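Local coordinates for Myo-inositol-1-phosphate synthase-related protein (PDB 3CIN), which is related to myo-inositol-1-phosphate synthases and binds nicotinamide-adenine-dinucleotide in a Rossmann-type domain, as a four-chain assembly that also carries magnesium, at residues Y43-A48 with I53-I58; R49-G54 with I385-K390; D125-E130 with Q173-A178; L158-I161 with E167-T170. All coordinates share one frame; numbering follows the deposited sequence.

Interaction 1. Residues Y43-A48 with I53-I58; sequences YGVPLA and IGFEDI
Phe55 reaches Ala48 and Val45 with the far end of its ring. Its CZ atom lies 3.5 Å from the carbonyl oxygen O of Ala48, and its CE1 atom is 4.4 Å from Val45 CG1, a looser apolar touch. Both partners meet the ring obliquely. With CG anti to its own carbonyl carbon and beside the backbone N, a chi1 of -53° swings the ring out from the 3-10 turn 55-57 so that its CE1 and CZ atoms lie by Ala48 O. The base of that turn is braced by Asp57: its OD2 accepts a hydrogen bond from Gly54 N at 2.8 Å, met on the anti side and 17° out of the carboxylate plane, while Asp57 N bonds back to Gly54 O at 3.0 Å. On the other segment, a type I beta turn from Val45 to Ala48, closed by Ala48 N to Val45 O at 3.0 Å, brings the two contact residues together. Leu32 and Leu35 of helix 23-36 pack on Phe55. The contact lies within the connection between helix 23-36 and strand 58-65 and brings two parts of it together, beside a second subunit whose Phe313 packs on Val45. Chemically, the carbonyl of Ala48 gets its hydrogen bond from Arg341 of helix 328-348, and the phenyl ring supplies van der Waals contact.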
loop_
_atom_site.group_PDB
_atom_site.type_symbol
_atom_site.label_atom_id
_atom_site.label_comp_id
_atom_site.label_asym_id
_atom_site.label_seq_id
_atom_site.Cartn_x
_atom_site.Cartn_y
_atom_site.Cartn_z
ATOM N N TYR A 43 -17.710 2.490 -20.680
ATOM C CA TYR A 43 -16.587 2.037 -19.847
ATOM C C TYR A 43 -17.020 0.918 -18.943
ATOM O O TYR A 43 -18.185 0.853 -18.490
ATOM C CB TYR A 43 -15.990 3.192 -19.054
ATOM C CG TYR A 43 -15.598 4.325 -19.905
ATOM C CD1 TYR A 43 -14.750 4.134 -21.018
ATOM C CD2 TYR A 43 -16.071 5.596 -19.661
ATOM C CE1 TYR A 43 -14.420 5.179 -21.832
ATOM C CE2 TYR A 43 -15.734 6.650 -20.478
ATOM C CZ TYR A 43 -14.877 6.446 -21.545
ATOM O OH TYR A 43 -14.546 7.496 -22.359
ATOM N N GLY A 44 -16.127 -0.023 -18.702
ATOM C CA GLY A 44 -16.450 -1.231 -17.954
ATOM C C GLY A 44 -17.211 -2.330 -18.694
ATOM O O GLY A 44 -17.456 -3.433 -18.149
ATOM N N VAL A 45 -17.599 -2.051 -19.931
ATOM C CA VAL A 45 -18.227 -3.069 -20.796
ATOM C C VAL A 45 -17.141 -3.511 -21.797
ATOM O O VAL A 45 -16.812 -2.768 -22.736
ATOM C CB VAL A 45 -19.400 -2.470 -21.568
ATOM C CG1 VAL A 45 -20.071 -3.593 -22.436
ATOM C CG2 VAL A 45 -20.431 -1.858 -20.580
ATOM N N PRO A 46 -16.534 -4.678 -21.560
ATOM C CA PRO A 46 -15.344 -5.034 -22.357
ATOM C C PRO A 46 -15.460 -4.928 -23.842
ATOM O O PRO A 46 -14.553 -4.337 -24.456
ATOM C CB PRO A 46 -15.017 -6.450 -21.871
ATOM C CG PRO A 46 -15.494 -6.438 -20.444
ATOM C CD PRO A 46 -16.780 -5.688 -20.502
ATOM N N LEU A 47 -16.552 -5.411 -24.428
ATOM C CA LEU A 47 -16.707 -5.411 -25.873
ATOM C C LEU A 47 -17.480 -4.207 -26.367
ATOM O O LEU A 47 -17.648 -4.038 -27.551
ATOM C CB LEU A 47 -17.316 -6.732 -26.379
ATOM C CG LEU A 47 -16.448 -7.946 -26.072
ATOM C CD1 LEU A 47 -17.313 -9.132 -26.557
ATOM C CD2 LEU A 47 -15.076 -7.864 -26.741
ATOM N N ALA A 48 -17.889 -3.326 -25.453
ATOM C CA ALA A 48 -18.444 -2.017 -25.822
ATOM C C ALA A 48 -19.405 -2.134 -27.001
ATOM O O ALA A 48 -20.367 -2.883 -26.897
ATOM C CB ALA A 48 -17.355 -1.053 -26.082
ATOM N N ILE A 53 -25.339 -6.445 -31.478
ATOM C CA ILE A 53 -26.442 -6.065 -30.645
ATOM C C ILE A 53 -26.009 -4.796 -29.915
ATOM O O ILE A 53 -24.942 -4.770 -29.263
ATOM C CB ILE A 53 -26.810 -7.198 -29.606
ATOM C CG1 ILE A 53 -27.278 -8.493 -30.315
ATOM C CG2 ILE A 53 -27.873 -6.696 -28.640
ATOM C CD1 ILE A 53 -27.333 -9.718 -29.410
ATOM N N GLY A 54 -26.766 -3.724 -30.112
ATOM C CA GLY A 54 -26.468 -2.467 -29.444
ATOM C C GLY A 54 -27.189 -2.343 -28.116
ATOM O O GLY A 54 -28.064 -3.147 -27.804
ATOM N N PHE A 55 -26.860 -1.310 -27.351
ATOM C CA PHE A 55 -27.376 -1.213 -25.988
ATOM C C PHE A 55 -28.894 -0.968 -25.986
ATOM O O PHE A 55 -29.588 -1.470 -25.103
ATOM C CB PHE A 55 -26.631 -0.164 -25.175
ATOM C CG PHE A 55 -25.141 -0.335 -25.190
ATOM C CD1 PHE A 55 -24.537 -1.534 -24.844
ATOM C CD2 PHE A 55 -24.329 0.728 -25.552
ATOM C CE1 PHE A 55 -23.161 -1.644 -24.862
ATOM C CE2 PHE A 55 -22.955 0.626 -25.579
ATOM C CZ PHE A 55 -22.361 -0.565 -25.242
ATOM N N GLU A 56 -29.389 -0.247 -26.979
ATOM C CA GLU A 56 -30.814 0.010 -27.156
ATOM C C GLU A 56 -31.627 -1.253 -27.453
ATOM O O GLU A 56 -32.849 -1.256 -27.273
ATOM C CB GLU A 56 -31.044 1.018 -28.297
ATOM C CG GLU A 56 -30.628 0.512 -29.713
ATOM C CD GLU A 56 -29.131 0.730 -30.120
ATOM O OE1 GLU A 56 -28.177 0.820 -29.268
ATOM O OE2 GLU A 56 -28.917 0.781 -31.357
ATOM N N ASP A 57 -30.948 -2.289 -27.934
ATOM C CA ASP A 57 -31.528 -3.581 -28.299
ATOM C C ASP A 57 -31.642 -4.597 -27.131
ATOM O O ASP A 57 -32.088 -5.724 -27.346
ATOM C CB ASP A 57 -30.644 -4.239 -29.387
ATOM C CG ASP A 57 -30.491 -3.398 -30.661
ATOM O OD1 ASP A 57 -31.514 -2.841 -31.114
ATOM O OD2 ASP A 57 -29.348 -3.342 -31.227
ATOM N N ILE A 58 -31.190 -4.227 -25.923
ATOM C CA ILE A 58 -31.303 -5.060 -24.732
ATOM C C ILE A 58 -32.569 -4.614 -23.986
ATOM O O ILE A 58 -32.679 -3.442 -23.594
ATOM C CB ILE A 58 -30.095 -4.899 -23.857
ATOM C CG1 ILE A 58 -28.859 -5.381 -24.601
ATOM C CG2 ILE A 58 -30.273 -5.646 -22.539
ATOM C CD1 ILE A 58 -27.576 -5.023 -23.826
#

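Interaction 2. Residues R49-G54 with I385-K390; sequences RELPIG and IWAGLK
Glu50, which lies against Leu389, is held at its polar end by a salt bridge from OE1 to NH2 of Arg384 on helix 376-386. Its carbonyl oxygen O makes a packing contact with a methyl group, CD2 of Leu389, at 3.6 Å. The CB atom of Glu50 sits over the fork of the leucine, 4.1 Å from both CD1 and CD2 of Leu389. That fork is presented by a chi1 of -54°, which sets CG of Leu389 beside its own backbone N. The chain arrives there through a Schellman motif ending helix 376-386: Gly388, with a positive phi of 83°, sends its N to Ile385 O at 3.1 Å and turns the backbone out of the helix. Leu51 touches the residues flanking Gly388 with a single methyl, CD2, which lies 4.3 Å from Ala387 CB and 4.4 Å from Leu389 CD1. Beyond it, Arg341 of helix 328-348 packs on Leu51, and Leu47 packs on the same CD1 methyl of Leu389.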
loop_
_atom_site.group_PDB
_atom_site.type_symbol
_atom_site.label_atom_id
_atom_site.label_comp_id
_atom_site.label_asym_id
_atom_site.label_seq_id
_atom_site.Cartn_x
_atom_site.Cartn_y
_atom_site.Cartn_z
ATOM N N ARG A 49 -19.181 -1.382 -28.071
ATOM C CA ARG A 49 -20.073 -1.369 -29.226
ATOM C C ARG A 49 -19.594 -2.247 -30.378
ATOM O O ARG A 49 -20.038 -2.067 -31.527
ATOM C CB ARG A 49 -20.289 0.050 -29.697
ATOM C CG ARG A 49 -20.970 0.932 -28.689
ATOM C CD ARG A 49 -21.331 2.246 -29.353
ATOM N NE ARG A 49 -21.287 3.294 -28.349
ATOM C CZ ARG A 49 -22.333 3.715 -27.652
ATOM N NH1 ARG A 49 -23.567 3.258 -27.905
ATOM N NH2 ARG A 49 -22.143 4.671 -26.739
ATOM N N GLU A 50 -18.713 -3.201 -30.086
ATOM C CA GLU A 50 -18.165 -4.093 -31.128
ATOM C C GLU A 50 -19.113 -5.220 -31.528
ATOM O O GLU A 50 -18.924 -5.846 -32.559
ATOM C CB GLU A 50 -16.854 -4.707 -30.679
ATOM C CG GLU A 50 -15.760 -3.708 -30.448
ATOM C CD GLU A 50 -14.431 -4.380 -30.204
ATOM O OE1 GLU A 50 -13.802 -4.742 -31.223
ATOM O OE2 GLU A 50 -14.049 -4.541 -29.013
ATOM N N LEU A 51 -20.120 -5.494 -30.705
ATOM C CA LEU A 51 -21.047 -6.597 -31.013
ATOM C C LEU A 51 -22.179 -6.081 -31.884
ATOM O O LEU A 51 -22.459 -4.884 -31.898
ATOM C CB LEU A 51 -21.565 -7.241 -29.730
ATOM C CG LEU A 51 -20.494 -7.933 -28.894
ATOM C CD1 LEU A 51 -21.103 -8.439 -27.573
ATOM C CD2 LEU A 51 -19.829 -9.057 -29.747
ATOM N N PRO A 52 -22.833 -6.982 -32.625
ATOM C CA PRO A 52 -23.970 -6.592 -33.495
ATOM C C PRO A 52 -25.214 -6.110 -32.761
ATOM O O PRO A 52 -26.085 -5.505 -33.381
ATOM C CB PRO A 52 -24.332 -7.895 -34.225
ATOM C CG PRO A 52 -23.231 -8.881 -33.905
ATOM C CD PRO A 52 -22.515 -8.421 -32.700
ATOM N N ILE A 53 -25.339 -6.445 -31.478
ATOM C CA ILE A 53 -26.442 -6.065 -30.645
ATOM C C ILE A 53 -26.009 -4.796 -29.915
ATOM O O ILE A 53 -24.942 -4.770 -29.263
ATOM C CB ILE A 53 -26.810 -7.198 -29.606
ATOM C CG1 ILE A 53 -27.278 -8.493 -30.315
ATOM C CG2 ILE A 53 -27.873 -6.696 -28.640
ATOM C CD1 ILE A 53 -27.333 -9.718 -29.410
ATOM N N GLY A 54 -26.766 -3.724 -30.112
ATOM C CA GLY A 54 -26.468 -2.467 -29.444
ATOM C C GLY A 54 -27.189 -2.343 -28.116
ATOM O O GLY A 54 -28.064 -3.147 -27.804
ATOM N N ILE A 385 -12.124 -14.015 -30.414
ATOM C CA ILE A 385 -12.193 -14.870 -31.585
ATOM C C ILE A 385 -13.524 -15.611 -31.601
ATOM O O ILE A 385 -14.130 -15.715 -32.635
ATOM C CB ILE A 385 -11.029 -15.866 -31.636
ATOM C CG1 ILE A 385 -9.722 -15.119 -31.911
ATOM C CG2 ILE A 385 -11.247 -16.916 -32.769
ATOM C CD1 ILE A 385 -8.441 -15.884 -31.456
ATOM N N TRP A 386 -13.959 -16.124 -30.457
ATOM C CA TRP A 386 -15.267 -16.821 -30.354
ATOM C C TRP A 386 -16.411 -15.908 -30.799
ATOM O O TRP A 386 -17.370 -16.354 -31.473
ATOM C CB TRP A 386 -15.509 -17.284 -28.910
ATOM C CG TRP A 386 -16.829 -18.018 -28.734
ATOM C CD1 TRP A 386 -17.059 -19.367 -28.863
ATOM C CD2 TRP A 386 -18.098 -17.421 -28.445
ATOM N NE1 TRP A 386 -18.380 -19.637 -28.655
ATOM C CE2 TRP A 386 -19.032 -18.457 -28.363
ATOM C CE3 TRP A 386 -18.520 -16.106 -28.208
ATOM C CZ2 TRP A 386 -20.398 -18.218 -28.115
ATOM C CZ3 TRP A 386 -19.852 -15.877 -27.961
ATOM C CH2 TRP A 386 -20.773 -16.917 -27.926
ATOM N N ALA A 387 -16.314 -14.632 -30.442
ATOM C CA ALA A 387 -17.369 -13.645 -30.691
ATOM C C ALA A 387 -17.378 -13.165 -32.107
ATOM O O ALA A 387 -18.222 -12.354 -32.450
ATOM C CB ALA A 387 -17.217 -12.432 -29.755
ATOM N N GLY A 388 -16.421 -13.597 -32.921
ATOM C CA GLY A 388 -16.293 -13.125 -34.316
ATOM C C GLY A 388 -15.568 -11.802 -34.492
ATOM O O GLY A 388 -15.745 -11.117 -35.491
ATOM N N LEU A 389 -14.727 -11.434 -33.547
ATOM C CA LEU A 389 -13.967 -10.204 -33.631
ATOM C C LEU A 389 -12.524 -10.498 -33.920
ATOM O O LEU A 389 -12.094 -11.637 -33.772
ATOM C CB LEU A 389 -14.083 -9.426 -32.325
ATOM C CG LEU A 389 -15.507 -9.137 -31.852
ATOM C CD1 LEU A 389 -15.485 -8.581 -30.434
ATOM C CD2 LEU A 389 -16.244 -8.175 -32.789
ATOM N N LYS A 390 -11.791 -9.472 -34.353
ATOM C CA LYS A 390 -10.332 -9.550 -34.526
ATOM C C LYS A 390 -9.699 -9.372 -33.149
ATOM O O LYS A 390 -10.271 -8.671 -32.316
ATOM C CB LYS A 390 -9.837 -8.460 -35.486
#

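Interaction 3. Residues D125-E130 with Q173-A178; sequences DTLVKE and QVYAYA. With NAD (nicotinamide-adenine-dinucleotide), chain F.
Leu127 and Tyr175 form the close side of this helix pair: the methyl CD1 of Leu127 lies 3.9 Å from both CD1 and CE1 of the tyrosine, at the ring edge and near its plane. The same methyl also reaches Ala178 CB at 4.3 Å, so one leucine methyl touches both the ring and the alanine. By contrast with buried Leu127, Val128 is partly exposed and packs more loosely side chain to side chain: its CG2 stays 4.4 Å from Ala178 CB, although it comes to 3.6 Å from the carbonyl oxygen O of Ala178. The axes of segments 125-130 and 173-178 cross at -53° with a closest approach of 9.9 Å, and the small alanine marks the nearest backbone pairing, with its CA 6.2 Å from that of Val128. These helices belong to the Rossmann-type dinucleotide-binding domain, where helix 171-186 supplies Tyr175 to the cofactor pocket. The phenol OH donates to N1A of the NAD adenine at 2.6 Å, with N1A in the plane of the tyrosine ring, and is itself reached by the backbone N of Val99. A chi1 of -68° places CG of Tyr175 beside its backbone N and directs the ring past Leu127 to the adenine. Further along helix 120-134, Glu130 uses OE1 to hydrogen-bond Tyr64 OH.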
loop_
_atom_site.group_PDB
_atom_site.type_symbol
_atom_site.label_atom_id
_atom_site.label_comp_id
_atom_site.label_asym_id
_atom_site.label_seq_id
_atom_site.Cartn_x
_atom_site.Cartn_y
_atom_site.Cartn_z
ATOM N N ASP A 125 -42.908 -25.419 -12.598
ATOM C CA ASP A 125 -43.888 -25.333 -13.689
ATOM C C ASP A 125 -44.555 -23.949 -13.737
ATOM O O ASP A 125 -44.837 -23.423 -14.797
ATOM C CB ASP A 125 -44.937 -26.402 -13.522
ATOM C CG ASP A 125 -44.414 -27.787 -13.807
ATOM O OD1 ASP A 125 -43.340 -27.943 -14.479
ATOM O OD2 ASP A 125 -45.080 -28.731 -13.345
ATOM N N THR A 126 -44.807 -23.364 -12.584
ATOM C CA THR A 126 -45.334 -22.001 -12.503
ATOM C C THR A 126 -44.358 -20.948 -13.066
ATOM O O THR A 126 -44.756 -20.071 -13.835
ATOM C CB THR A 126 -45.673 -21.601 -11.031
ATOM O OG1 THR A 126 -46.680 -22.466 -10.506
ATOM C CG2 THR A 126 -46.161 -20.161 -10.987
ATOM N N LEU A 127 -43.095 -20.991 -12.642
ATOM C CA LEU A 127 -42.058 -20.167 -13.266
ATOM C C LEU A 127 -42.019 -20.324 -14.779
ATOM O O LEU A 127 -42.017 -19.324 -15.493
ATOM C CB LEU A 127 -40.669 -20.459 -12.663
ATOM C CG LEU A 127 -40.524 -19.989 -11.209
ATOM C CD1 LEU A 127 -39.184 -20.547 -10.683
ATOM C CD2 LEU A 127 -40.652 -18.457 -11.003
ATOM N N VAL A 128 -42.001 -21.543 -15.272
ATOM C CA VAL A 128 -41.901 -21.804 -16.693
ATOM C C VAL A 128 -43.087 -21.140 -17.407
ATOM O O VAL A 128 -42.905 -20.476 -18.419
ATOM C CB VAL A 128 -41.800 -23.322 -16.998
ATOM C CG1 VAL A 128 -41.922 -23.669 -18.483
ATOM C CG2 VAL A 128 -40.488 -23.910 -16.433
ATOM N N LYS A 129 -44.306 -21.352 -16.903
ATOM C CA LYS A 129 -45.451 -20.704 -17.520
ATOM C C LYS A 129 -45.318 -19.164 -17.549
ATOM O O LYS A 129 -45.565 -18.529 -18.588
ATOM C CB LYS A 129 -46.756 -21.029 -16.772
ATOM C CG LYS A 129 -47.929 -20.273 -17.320
ATOM N N GLU A 130 -44.925 -18.565 -16.420
ATOM C CA GLU A 130 -44.684 -17.097 -16.403
ATOM C C GLU A 130 -43.591 -16.611 -17.443
ATOM O O GLU A 130 -43.757 -15.624 -18.188
ATOM C CB GLU A 130 -44.318 -16.609 -14.975
ATOM C CG GLU A 130 -45.476 -16.631 -13.985
ATOM C CD GLU A 130 -45.060 -16.490 -12.510
ATOM O OE1 GLU A 130 -44.004 -15.928 -12.200
ATOM O OE2 GLU A 130 -45.823 -16.920 -11.633
ATOM N N GLN A 173 -30.132 -23.423 -7.964
ATOM C CA GLN A 173 -30.273 -24.765 -8.543
ATOM C C GLN A 173 -31.684 -24.967 -9.105
ATOM O O GLN A 173 -31.857 -25.517 -10.152
ATOM C CB GLN A 173 -29.907 -25.816 -7.533
ATOM C CG GLN A 173 -28.416 -25.779 -7.194
ATOM C CD GLN A 173 -28.054 -26.730 -6.033
ATOM O OE1 GLN A 173 -28.826 -26.879 -5.076
ATOM N NE2 GLN A 173 -26.854 -27.345 -6.092
ATOM N N VAL A 174 -32.698 -24.506 -8.381
ATOM C CA VAL A 174 -34.078 -24.613 -8.835
ATOM C C VAL A 174 -34.298 -23.720 -10.052
ATOM O O VAL A 174 -34.947 -24.151 -11.059
ATOM C CB VAL A 174 -35.042 -24.245 -7.700
ATOM C CG1 VAL A 174 -36.503 -24.238 -8.225
ATOM C CG2 VAL A 174 -34.910 -25.242 -6.510
ATOM N N TYR A 175 -33.782 -22.496 -10.013
ATOM C CA TYR A 175 -33.916 -21.600 -11.178
ATOM C C TYR A 175 -33.250 -22.112 -12.475
ATOM O O TYR A 175 -33.854 -21.999 -13.547
ATOM C CB TYR A 175 -33.407 -20.223 -10.871
ATOM C CG TYR A 175 -34.189 -19.405 -9.895
ATOM C CD1 TYR A 175 -35.579 -19.267 -9.971
ATOM C CD2 TYR A 175 -33.530 -18.677 -8.897
ATOM C CE1 TYR A 175 -36.259 -18.442 -9.112
ATOM C CE2 TYR A 175 -34.222 -17.845 -8.039
ATOM C CZ TYR A 175 -35.600 -17.742 -8.140
ATOM O OH TYR A 175 -36.294 -16.951 -7.232
ATOM N N ALA A 176 -32.038 -22.659 -12.386
ATOM C CA ALA A 176 -31.371 -23.253 -13.538
ATOM C C ALA A 176 -32.148 -24.481 -14.118
ATOM O O ALA A 176 -32.187 -24.713 -15.329
ATOM C CB ALA A 176 -29.924 -23.670 -13.168
ATOM N N TYR A 177 -32.689 -25.286 -13.222
ATOM C CA TYR A 177 -33.571 -26.371 -13.594
ATOM C C TYR A 177 -34.783 -25.823 -14.355
ATOM O O TYR A 177 -35.081 -26.307 -15.461
ATOM C CB TYR A 177 -33.963 -27.158 -12.361
ATOM C CG TYR A 177 -34.840 -28.342 -12.625
ATOM C CD1 TYR A 177 -34.321 -29.583 -12.909
ATOM C CD2 TYR A 177 -36.224 -28.203 -12.569
ATOM C CE1 TYR A 177 -35.143 -30.648 -13.126
ATOM C CE2 TYR A 177 -37.039 -29.241 -12.824
ATOM C CZ TYR A 177 -36.506 -30.471 -13.069
ATOM O OH TYR A 177 -37.355 -31.528 -13.274
ATOM N N ALA A 178 -35.499 -24.884 -13.754
ATOM C CA ALA A 178 -36.582 -24.194 -14.449
ATOM C C ALA A 178 -36.168 -23.595 -15.815
ATOM O O ALA A 178 -36.932 -23.681 -16.788
ATOM C CB ALA A 178 -37.192 -23.104 -13.559
HETATM P PA NAD F . -27.710 -8.066 -3.106
HETATM O O1A NAD F . -27.672 -6.562 -3.173
HETATM O O2A NAD F . -28.039 -8.555 -1.730
HETATM O O5B NAD F . -28.881 -8.499 -4.055
HETATM C C5B NAD F . -29.376 -9.836 -4.037
HETATM C C4B NAD F . -30.851 -9.774 -4.396
HETATM O O4B NAD F . -31.325 -11.092 -4.617
HETATM C C3B NAD F . -31.746 -9.154 -3.330
HETATM O O3B NAD F . -32.684 -8.259 -3.903
HETATM C C2B NAD F . -32.462 -10.355 -2.723
HETATM O O2B NAD F . -33.647 -9.997 -2.066
HETATM C C1B NAD F . -32.603 -11.231 -3.947
HETATM N N9A NAD F . -32.815 -12.656 -3.681
HETATM C C8A NAD F . -32.175 -13.377 -2.677
HETATM N N7A NAD F . -32.536 -14.694 -2.852
HETATM C C5A NAD F . -33.389 -14.762 -3.925
HETATM C C6A NAD F . -34.123 -15.813 -4.481
HETATM N N6A NAD F . -34.016 -17.106 -4.039
HETATM N N1A NAD F . -34.871 -15.533 -5.607
HETATM C C2A NAD F . -34.945 -14.242 -6.099
HETATM N N3A NAD F . -34.291 -13.178 -5.513
HETATM C C4A NAD F . -33.535 -13.469 -4.434
HETATM O O3 NAD F . -26.366 -8.689 -3.641
HETATM P PN NAD F . -25.516 -8.154 -4.858
HETATM O O1N NAD F . -24.367 -7.378 -4.308
HETATM O O2N NAD F . -26.407 -7.627 -5.934
HETATM O O5D NAD F . -24.858 -9.508 -5.376
HETATM C C5D NAD F . -25.631 -10.444 -6.091
HETATM C C4D NAD F . -24.885 -11.763 -6.265
HETATM O O4D NAD F . -23.797 -11.546 -7.120
HETATM C C3D NAD F . -24.349 -12.399 -4.992
HETATM O O3D NAD F . -24.471 -13.842 -5.076
HETATM C C2D NAD F . -22.872 -12.047 -5.075
HETATM O O2D NAD F . -22.053 -13.004 -4.396
HETATM C C1D NAD F . -22.657 -12.151 -6.568
HETATM N N1N NAD F . -21.460 -11.445 -7.021
HETATM C C2N NAD F . -21.350 -10.129 -6.824
HETATM C C3N NAD F . -20.163 -9.537 -7.334
HETATM C C7N NAD F . -20.114 -8.078 -7.369
HETATM O O7N NAD F . -21.173 -7.427 -6.800
HETATM N N7N NAD F . -19.074 -7.454 -7.946
HETATM C C4N NAD F . -19.178 -10.266 -7.970
HETATM C C5N NAD F . -19.319 -11.613 -8.141
HETATM C C6N NAD F . -20.505 -12.189 -7.665
#

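Interaction 4. Residues L158-I161 with E167-T170; sequences LKAI and ERLT
This is an apolar contact between the C-terminal part of helix 154-162 and the loop that leads from it into helix 171-186. Its centre is Leu169, whose CD1 methyl lies 3.7 Å from Ile161 CD1 and 3.9 Å from Ala160 CB. The leucine CG is also close, at 4.0 Å from the CB of Ala160, so the alanine methyl sits against the branch point as well as one arm. The side chains of Ile161 and Leu169 cross at about a right angle. The CB of Ile161 points away from the loop, but a chi1 of -64° sets CG1 beside the backbone N and a chi2 of -69° bends CD1 to the leucine. The contact folds the loop between helices 154-162 and 171-186, within the dinucleotide-binding domain, against the end of the first, and the loop ends in an N-cap: Thr170 stands just before helix 171-186 and its side chain caps a backbone N there, while its OG1 also hydrogen-bonds Glu146. Arg168 contributes the aliphatic part of its chain, with CG 4.3 Å from Ala160 CB. Its guanidinium leads elsewhere, with NH1 hydrogen-bonded to the carbonyl of Val149 and a cation-pi contact to Phe151. Phe151 also packs on Ala160 and Leu169, and Val174 of helix 171-186 covers the leucine as well.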
loop_
_atom_site.group_PDB
_atom_site.type_symbol
_atom_site.label_atom_id
_atom_site.label_comp_id
_atom_site.label_asym_id
_atom_site.label_seq_id
_atom_site.Cartn_x
_atom_site.Cartn_y
_atom_site.Cartn_z
ATOM N N LEU A 158 -32.602 -34.469 -10.498
ATOM C CA LEU A 158 -34.000 -34.758 -10.862
ATOM C C LEU A 158 -34.773 -35.293 -9.674
ATOM O O LEU A 158 -35.910 -34.892 -9.433
ATOM C CB LEU A 158 -34.094 -35.770 -11.984
ATOM C CG LEU A 158 -33.467 -35.432 -13.341
ATOM C CD1 LEU A 158 -33.800 -36.462 -14.428
ATOM C CD2 LEU A 158 -33.824 -34.064 -13.774
ATOM N N LYS A 159 -34.143 -36.172 -8.907
ATOM C CA LYS A 159 -34.795 -36.732 -7.733
ATOM C C LYS A 159 -35.068 -35.678 -6.661
ATOM O O LYS A 159 -36.137 -35.692 -6.015
ATOM C CB LYS A 159 -33.958 -37.878 -7.174
ATOM C CG LYS A 159 -34.175 -39.164 -7.963
ATOM C CD LYS A 159 -33.401 -40.314 -7.444
ATOM C CE LYS A 159 -33.699 -41.556 -8.298
ATOM N NZ LYS A 159 -33.141 -42.812 -7.715
ATOM N N ALA A 160 -34.125 -34.751 -6.490
ATOM C CA ALA A 160 -34.292 -33.625 -5.542
ATOM C C ALA A 160 -35.504 -32.783 -5.861
ATOM O O ALA A 160 -36.343 -32.485 -4.971
ATOM C CB ALA A 160 -33.001 -32.768 -5.475
ATOM N N ILE A 161 -35.701 -32.497 -7.143
ATOM C CA ILE A 161 -36.900 -31.746 -7.530
ATOM C C ILE A 161 -38.178 -32.570 -7.322
ATOM O O ILE A 161 -39.207 -32.097 -6.722
ATOM C CB ILE A 161 -36.809 -31.284 -8.998
ATOM C CG1 ILE A 161 -35.629 -30.298 -9.161
ATOM C CG2 ILE A 161 -38.161 -30.716 -9.433
ATOM C CD1 ILE A 161 -35.820 -28.929 -8.477
ATOM N N GLU A 167 -34.523 -29.029 1.636
ATOM C CA GLU A 167 -33.290 -28.953 2.420
ATOM C C GLU A 167 -32.052 -29.210 1.571
ATOM O O GLU A 167 -30.950 -28.762 1.926
ATOM C CB GLU A 167 -33.303 -29.965 3.579
ATOM N N ARG A 168 -32.218 -29.918 0.449
ATOM C CA ARG A 168 -31.063 -30.266 -0.431
ATOM C C ARG A 168 -30.682 -29.176 -1.453
ATOM O O ARG A 168 -29.543 -29.090 -1.880
ATOM C CB ARG A 168 -31.415 -31.556 -1.192
ATOM C CG ARG A 168 -30.356 -32.068 -2.163
ATOM C CD ARG A 168 -29.056 -32.411 -1.492
ATOM N NE ARG A 168 -27.960 -32.767 -2.396
ATOM C CZ ARG A 168 -27.180 -31.898 -3.028
ATOM N NH1 ARG A 168 -27.367 -30.582 -2.909
ATOM N NH2 ARG A 168 -26.199 -32.345 -3.790
ATOM N N LEU A 169 -31.662 -28.384 -1.871
ATOM C CA LEU A 169 -31.537 -27.507 -3.015
ATOM C C LEU A 169 -31.331 -26.052 -2.619
ATOM O O LEU A 169 -31.750 -25.634 -1.536
ATOM C CB LEU A 169 -32.798 -27.600 -3.836
ATOM C CG LEU A 169 -32.894 -28.848 -4.722
ATOM C CD1 LEU A 169 -34.341 -29.140 -5.063
ATOM C CD2 LEU A 169 -32.060 -28.667 -5.986
ATOM N N THR A 170 -30.675 -25.301 -3.483
ATOM C CA THR A 170 -30.669 -23.851 -3.367
ATOM C C THR A 170 -31.551 -23.237 -4.458
ATOM O O THR A 170 -31.909 -23.871 -5.457
ATOM C CB THR A 170 -29.268 -23.276 -3.510
ATOM O OG1 THR A 170 -28.815 -23.421 -4.860
ATOM C CG2 THR A 170 -28.325 -23.944 -2.483
#

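In the fold
From the N terminus, interaction 1 closes a short loop within the connection between helix 23-36 and strand 58-65. Interaction 2 begins in that same connection, shares Ile53 and Gly54 with interaction 1, and spans 330 residues to the end of helix 376-386. Within this span lies interaction 3, joining helices 120-134 and 171-186; inside its own loop, interaction 4 ties helix 154-162 to the linker before helix 171-186. Interactions 1 and 2 touch through Phe55 and Arg49, and 3 and 4 through Tyr177 with Leu158 and Ile161. The centres of interactions 2 and 4 lie about 38 Å apart, on opposite sides of the chain's centre.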